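PDB 3L7I: teichoic acid biosynthesis protein F from Staphylococcus epidermidis, which is a teichoic acid biosynthesis protein whose C-terminal part belongs to a family in the GT-B clan of glycosyltransferase-like folds. Local coordinates for residues 518-532 with 601-615. Residues are numbered along the deposited sequence; the frame is centred on the assembly and turned at random.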
loop_
_atom_site.group_PDB
_atom_site.type_symbol
_atom_site.label_atom_id
_atom_site.label_comp_id
_atom_site.label_asym_id
_atom_site.label_seq_id
_atom_site.Cartn_x
_atom_site.Cartn_y
_atom_site.Cartn_z
ATOM N N ARG A 518 10.191 -51.219 34.860
ATOM C CA ARG A 518 10.599 -50.675 36.150
ATOM C C ARG A 518 9.689 -51.019 37.313
ATOM O O ARG A 518 9.955 -50.599 38.442
ATOM C CB ARG A 518 10.671 -49.157 36.069
ATOM C CG ARG A 518 11.775 -48.603 35.191
ATOM C CD ARG A 518 13.002 -48.327 36.014
ATOM N NE ARG A 518 13.525 -46.990 35.768
ATOM C CZ ARG A 518 14.484 -46.426 36.499
ATOM N NH1 ARG A 518 15.016 -47.083 37.528
ATOM N NH2 ARG A 518 14.904 -45.199 36.206
ATOM N N ALA A 519 8.610 -51.753 37.057
ATOM C CA ALA A 519 7.644 -52.023 38.118
ATOM C C ALA A 519 8.272 -52.772 39.307
ATOM O O ALA A 519 7.715 -52.786 40.415
ATOM C CB ALA A 519 6.444 -52.761 37.582
ATOM N N ASN A 520 9.441 -53.373 39.090
ATOM C CA ASN A 520 10.096 -54.128 40.164
ATOM C C ASN A 520 11.419 -53.535 40.645
ATOM O O ASN A 520 12.117 -54.132 41.462
ATOM C CB ASN A 520 10.249 -55.598 39.776
ATOM C CG ASN A 520 8.911 -56.310 39.680
ATOM O OD1 ASN A 520 8.554 -57.098 40.557
ATOM N ND2 ASN A 520 8.149 -56.014 38.628
ATOM N N ASP A 521 11.737 -52.347 40.139
ATOM C CA ASP A 521 12.899 -51.585 40.574
ATOM C C ASP A 521 12.556 -50.897 41.897
ATOM O O ASP A 521 11.968 -49.812 41.918
ATOM C CB ASP A 521 13.254 -50.553 39.498
ATOM C CG ASP A 521 14.677 -50.036 39.613
ATOM O OD1 ASP A 521 15.327 -49.879 38.554
ATOM O OD2 ASP A 521 15.139 -49.781 40.751
ATOM N N GLN A 522 12.909 -51.534 43.006
ATOM C CA GLN A 522 12.490 -51.040 44.307
ATOM C C GLN A 522 13.164 -49.737 44.721
ATOM O O GLN A 522 12.594 -48.963 45.476
ATOM C CB GLN A 522 12.661 -52.117 45.364
ATOM C CG GLN A 522 11.437 -52.984 45.502
ATOM C CD GLN A 522 10.496 -52.477 46.586
ATOM O OE1 GLN A 522 10.948 -52.069 47.664
ATOM N NE2 GLN A 522 9.182 -52.518 46.321
ATOM N N GLU A 523 14.362 -49.481 44.215
ATOM C CA GLU A 523 15.049 -48.235 44.536
ATOM C C GLU A 523 14.328 -47.066 43.875
ATOM O O GLU A 523 14.131 -46.014 44.480
ATOM C CB GLU A 523 16.506 -48.294 44.079
ATOM C CG GLU A 523 17.420 -47.252 44.711
ATOM C CD GLU A 523 18.886 -47.453 44.329
ATOM O OE1 GLU A 523 19.769 -46.968 45.072
ATOM O OE2 GLU A 523 19.159 -48.101 43.291
ATOM N N TYR A 524 13.930 -47.267 42.626
ATOM C CA TYR A 524 13.182 -46.270 41.876
ATOM C C TYR A 524 11.828 -46.016 42.532
ATOM O O TYR A 524 11.386 -44.871 42.643
ATOM C CB TYR A 524 13.009 -46.759 40.437
ATOM C CG TYR A 524 12.254 -45.848 39.501
ATOM C CD1 TYR A 524 12.551 -44.492 39.416
ATOM C CD2 TYR A 524 11.268 -46.359 38.664
ATOM C CE1 TYR A 524 11.860 -43.662 38.544
ATOM C CE2 TYR A 524 10.581 -45.545 37.786
ATOM C CZ TYR A 524 10.879 -44.197 37.731
ATOM O OH TYR A 524 10.191 -43.391 36.854
ATOM N N LEU A 525 11.173 -47.085 42.975
ATOM C CA LEU A 525 9.871 -46.938 43.620
ATOM C C LEU A 525 10.036 -46.136 44.910
ATOM O O LEU A 525 9.149 -45.368 45.294
ATOM C CB LEU A 525 9.209 -48.300 43.876
ATOM C CG LEU A 525 8.912 -49.102 42.607
ATOM C CD1 LEU A 525 8.171 -50.382 42.907
ATOM C CD2 LEU A 525 8.125 -48.255 41.630
ATOM N N ASP A 526 11.192 -46.295 45.554
ATOM C CA ASP A 526 11.470 -45.603 46.803
ATOM C C ASP A 526 11.662 -44.110 46.620
ATOM O O ASP A 526 11.178 -43.327 47.431
ATOM C CB ASP A 526 12.678 -46.214 47.508
ATOM C CG ASP A 526 12.318 -47.471 48.268
ATOM O OD1 ASP A 526 13.127 -47.932 49.123
ATOM O OD2 ASP A 526 11.197 -47.979 48.007
ATOM N N GLU A 527 12.373 -43.712 45.568
ATOM C CA GLU A 527 12.520 -42.289 45.264
ATOM C C GLU A 527 11.136 -41.657 45.195
ATOM O O GLU A 527 10.807 -40.735 45.948
ATOM C CB GLU A 527 13.201 -42.074 43.915
ATOM C CG GLU A 527 14.701 -42.279 43.877
ATOM C CD GLU A 527 15.270 -42.127 42.460
ATOM O OE1 GLU A 527 14.595 -41.480 41.611
ATOM O OE2 GLU A 527 16.387 -42.655 42.199
ATOM N N ILE A 528 10.337 -42.174 44.266
ATOM C CA ILE A 528 8.994 -41.688 44.006
ATOM C C ILE A 528 8.209 -41.609 45.300
ATOM O O ILE A 528 7.503 -40.624 45.555
ATOM C CB ILE A 528 8.280 -42.624 43.039
ATOM C CG1 ILE A 528 9.122 -42.800 41.777
ATOM C CG2 ILE A 528 6.897 -42.106 42.732
ATOM C CD1 ILE A 528 8.559 -43.814 40.786
ATOM N N ARG A 529 8.350 -42.638 46.128
ATOM C CA ARG A 529 7.569 -42.705 47.349
ATOM C C ARG A 529 8.015 -41.675 48.369
ATOM O O ARG A 529 7.184 -40.976 48.940
ATOM C CB ARG A 529 7.590 -44.106 47.955
ATOM C CG ARG A 529 6.715 -45.098 47.234
ATOM C CD ARG A 529 6.798 -46.448 47.884
ATOM N NE ARG A 529 6.364 -46.399 49.280
ATOM C CZ ARG A 529 5.118 -46.662 49.682
ATOM N NH1 ARG A 529 4.176 -46.991 48.790
ATOM N NH2 ARG A 529 4.815 -46.602 50.973
ATOM N N THR A 530 9.320 -41.570 48.606
ATOM C CA THR A 530 9.790 -40.641 49.633
ATOM C C THR A 530 9.722 -39.197 49.146
ATOM O O THR A 530 9.652 -38.268 49.958
ATOM C CB THR A 530 11.192 -40.994 50.208
ATOM O OG1 THR A 530 12.175 -40.887 49.182
ATOM C CG2 THR A 530 11.200 -42.408 50.788
ATOM N N HIS A 531 9.716 -39.014 47.826
ATOM C CA HIS A 531 9.517 -37.692 47.260
ATOM C C HIS A 531 8.125 -37.165 47.616
ATOM O O HIS A 531 7.984 -36.004 47.993
ATOM C CB HIS A 531 9.723 -37.710 45.751
ATOM C CG HIS A 531 9.519 -36.374 45.101
ATOM N ND1 HIS A 531 10.393 -35.321 45.273
ATOM C CD2 HIS A 531 8.536 -35.923 44.284
ATOM C CE1 HIS A 531 9.958 -34.277 44.588
ATOM N NE2 HIS A 531 8.835 -34.615 43.979
ATOM N N LEU A 532 7.107 -38.023 47.516
ATOM C CA LEU A 532 5.749 -37.673 47.955
ATOM C C LEU A 532 5.520 -37.698 49.487
ATOM O O LEU A 532 4.415 -37.404 49.954
ATOM C CB LEU A 532 4.717 -38.566 47.269
ATOM C CG LEU A 532 4.632 -38.451 45.744
ATOM C CD1 LEU A 532 3.987 -39.684 45.124
ATOM C CD2 LEU A 532 3.909 -37.184 45.308
ATOM N N ILE A 601 -3.313 -37.298 49.887
ATOM C CA ILE A 601 -2.284 -36.384 49.403
ATOM C C ILE A 601 -2.703 -35.849 48.047
ATOM O O ILE A 601 -3.111 -36.624 47.179
ATOM C CB ILE A 601 -0.950 -37.125 49.161
ATOM C CG1 ILE A 601 -0.790 -38.328 50.110
ATOM C CG2 ILE A 601 0.209 -36.161 49.188
ATOM C CD1 ILE A 601 -0.865 -37.995 51.576
ATOM N N ASP A 602 -2.590 -34.545 47.836
ATOM C CA ASP A 602 -2.939 -33.993 46.534
ATOM C C ASP A 602 -1.767 -34.151 45.606
ATOM O O ASP A 602 -0.657 -33.709 45.908
ATOM C CB ASP A 602 -3.318 -32.525 46.625
ATOM C CG ASP A 602 -3.869 -32.003 45.326
ATOM O OD1 ASP A 602 -3.605 -32.644 44.297
ATOM O OD2 ASP A 602 -4.572 -30.971 45.326
ATOM N N VAL A 603 -2.004 -34.784 44.470
ATOM C CA VAL A 603 -0.908 -35.156 43.610
ATOM C C VAL A 603 -1.155 -34.667 42.178
ATOM O O VAL A 603 -0.608 -35.206 41.211
ATOM C CB VAL A 603 -0.712 -36.671 43.688
ATOM C CG1 VAL A 603 -1.745 -37.399 42.841
ATOM C CG2 VAL A 603 0.685 -37.054 43.295
ATOM N N SER A 604 -1.962 -33.606 42.069
ATOM C CA SER A 604 -2.492 -33.117 40.792
ATOM C C SER A 604 -1.452 -32.390 39.972
ATOM O O SER A 604 -1.569 -32.301 38.754
ATOM C CB SER A 604 -3.651 -32.155 41.031
ATOM O OG SER A 604 -4.645 -32.738 41.846
ATOM N N ASN A 605 -0.439 -31.860 40.641
ATOM C CA ASN A 605 0.636 -31.171 39.950
ATOM C C ASN A 605 1.855 -32.022 39.627
ATOM O O ASN A 605 2.777 -31.550 38.974
ATOM C CB ASN A 605 1.061 -29.942 40.741
ATOM C CG ASN A 605 -0.025 -28.903 40.793
ATOM O OD1 ASN A 605 -0.676 -28.609 39.773
ATOM N ND2 ASN A 605 -0.247 -28.339 41.985
ATOM N N TYR A 606 1.866 -33.271 40.073
ATOM C CA TYR A 606 3.053 -34.107 39.932
ATOM C C TYR A 606 3.462 -34.225 38.458
ATOM O O TYR A 606 2.622 -34.488 37.613
ATOM C CB TYR A 606 2.785 -35.475 40.559
ATOM C CG TYR A 606 4.007 -36.336 40.725
ATOM C CD1 TYR A 606 4.280 -37.374 39.838
ATOM C CD2 TYR A 606 4.890 -36.112 41.771
ATOM C CE1 TYR A 606 5.409 -38.163 39.990
ATOM C CE2 TYR A 606 6.024 -36.887 41.931
ATOM C CZ TYR A 606 6.280 -37.912 41.040
ATOM O OH TYR A 606 7.413 -38.675 41.211
ATOM N N ASN A 607 4.736 -34.006 38.140
ATOM C CA ASN A 607 5.176 -33.950 36.736
ATOM C C ASN A 607 4.796 -35.191 35.942
ATOM O O ASN A 607 4.384 -35.109 34.791
ATOM C CB ASN A 607 6.694 -33.774 36.644
ATOM C CG ASN A 607 7.241 -32.791 37.677
ATOM O OD1 ASN A 607 6.479 -32.077 38.341
ATOM N ND2 ASN A 607 8.574 -32.749 37.815
ATOM N N ASP A 608 4.921 -36.348 36.578
ATOM C CA ASP A 608 4.934 -37.618 35.859
ATOM C C ASP A 608 3.902 -38.679 36.334
ATOM O O ASP A 608 3.971 -39.231 37.438
ATOM C CB ASP A 608 6.364 -38.172 35.866
ATOM C CG ASP A 608 6.564 -39.265 34.857
ATOM O OD1 ASP A 608 7.491 -39.134 34.027
ATOM O OD2 ASP A 608 5.784 -40.248 34.894
ATOM N N VAL A 609 2.957 -38.982 35.465
ATOM C CA VAL A 609 1.820 -39.758 35.883
ATOM C C VAL A 609 2.117 -41.261 35.903
ATOM O O VAL A 609 1.447 -42.031 36.622
ATOM C CB VAL A 609 0.599 -39.441 34.998
ATOM C CG1 VAL A 609 0.675 -40.216 33.707
ATOM C CG2 VAL A 609 -0.671 -39.789 35.731
ATOM N N SER A 610 3.112 -41.685 35.128
ATOM C CA SER A 610 3.433 -43.112 35.046
ATOM C C SER A 610 4.088 -43.559 36.339
ATOM O O SER A 610 3.903 -44.683 36.799
ATOM C CB SER A 610 4.376 -43.384 33.884
ATOM O OG SER A 610 4.334 -42.306 32.975
ATOM N N GLU A 611 4.865 -42.656 36.916
ATOM C CA GLU A 611 5.445 -42.892 38.221
ATOM C C GLU A 611 4.347 -43.036 39.266
ATOM O O GLU A 611 4.430 -43.898 40.135
ATOM C CB GLU A 611 6.428 -41.777 38.593
ATOM C CG GLU A 611 7.634 -41.725 37.667
ATOM C CD GLU A 611 8.666 -40.720 38.092
ATOM O OE1 GLU A 611 8.348 -39.870 38.950
ATOM O OE2 GLU A 611 9.799 -40.773 37.565
ATOM N N LEU A 612 3.303 -42.222 39.180
ATOM C CA LEU A 612 2.212 -42.379 40.126
ATOM C C LEU A 612 1.552 -43.771 39.980
ATOM O O LEU A 612 1.182 -44.406 40.981
ATOM C CB LEU A 612 1.207 -41.233 40.023
ATOM C CG LEU A 612 1.737 -39.878 40.506
ATOM C CD1 LEU A 612 0.718 -38.744 40.302
ATOM C CD2 LEU A 612 2.157 -39.973 41.954
ATOM N N PHE A 613 1.433 -44.277 38.753
ATOM C CA PHE A 613 0.878 -45.624 38.598
ATOM C C PHE A 613 1.774 -46.648 39.268
ATOM O O PHE A 613 1.297 -47.500 40.018
ATOM C CB PHE A 613 0.670 -46.018 37.127
ATOM C CG PHE A 613 -0.340 -45.186 36.411
ATOM C CD1 PHE A 613 -1.475 -44.738 37.062
ATOM C CD2 PHE A 613 -0.161 -44.859 35.086
ATOM C CE1 PHE A 613 -2.400 -43.961 36.408
ATOM C CE2 PHE A 613 -1.088 -44.090 34.428
ATOM C CZ PHE A 613 -2.210 -43.642 35.088
ATOM N N LEU A 614 3.073 -46.567 38.978
ATOM C CA LEU A 614 4.045 -47.547 39.465
ATOM C C LEU A 614 3.905 -47.791 40.962
ATOM O O LEU A 614 3.953 -48.920 41.421
ATOM C CB LEU A 614 5.469 -47.098 39.161
ATOM C CG LEU A 614 6.007 -47.443 37.777
ATOM C CD1 LEU A 614 7.511 -47.294 37.770
ATOM C CD2 LEU A 614 5.621 -48.863 37.386
ATOM N N ILE A 615 3.714 -46.727 41.729
ATOM C CA ILE A 615 3.582 -46.904 43.161
ATOM C C ILE A 615 2.133 -47.130 43.634
ATOM O O ILE A 615 1.877 -47.119 44.833
ATOM C CB ILE A 615 4.228 -45.734 43.946
ATOM C CG1 ILE A 615 3.407 -44.457 43.763
ATOM C CG2 ILE A 615 5.703 -45.564 43.564
ATOM C CD1 ILE A 615 3.847 -43.297 44.654
#
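The carboxylate of Glu611 is held between two tyrosine hydroxyls, one from each segment. Tyr524 OH donates to Glu611 OE2 (2.7 Å) on its anti side, with ring and carboxylate planes 79° apart, while Tyr606 OH donates to Glu611 OE1, also at 2.7 Å and nearly in line with the C-O bond. Two phenol bonds fix the rotation of the carboxylate and would probably stabilise its charge. Ile528 packs alongside these bonds: its CD1 sits over the centre of the Tyr524 ring and touches Glu611 CB (3.7 Å), and the Arg518 guanidinium, salt-bridged to Asp521, lies against the opposite face, offset toward the rim. Leu614 CD1 reaches Tyr524 CE2 at 3.5 Å, its other methyl resting on Ala519. With CG1 between backbone N and carbonyl carbon (chi1 70°), Ile615 splays its two branches, CG2 against Ile528 CG2 and Arg529 CG, CD1 against Leu532 CD1 (3.6 Å). Leu532 also forks, sending CD1 to Leu612 and CD2 to Val603 and Tyr606. Beyond it, His531 CD2 meets Tyr606 CE2 rim to rim (3.6 Å). Helices 522-531 and 609-614 cross at -106°, their axes 9.9 Å apart. Both pack on the parallel sheet of the C-terminal Rossmann-like domain, Arg529 on Val540 of strand 539-543 and Leu612 on Leu580 of strand 577-581; Leu614 also touches Leu515 of the preceding helix 513-517.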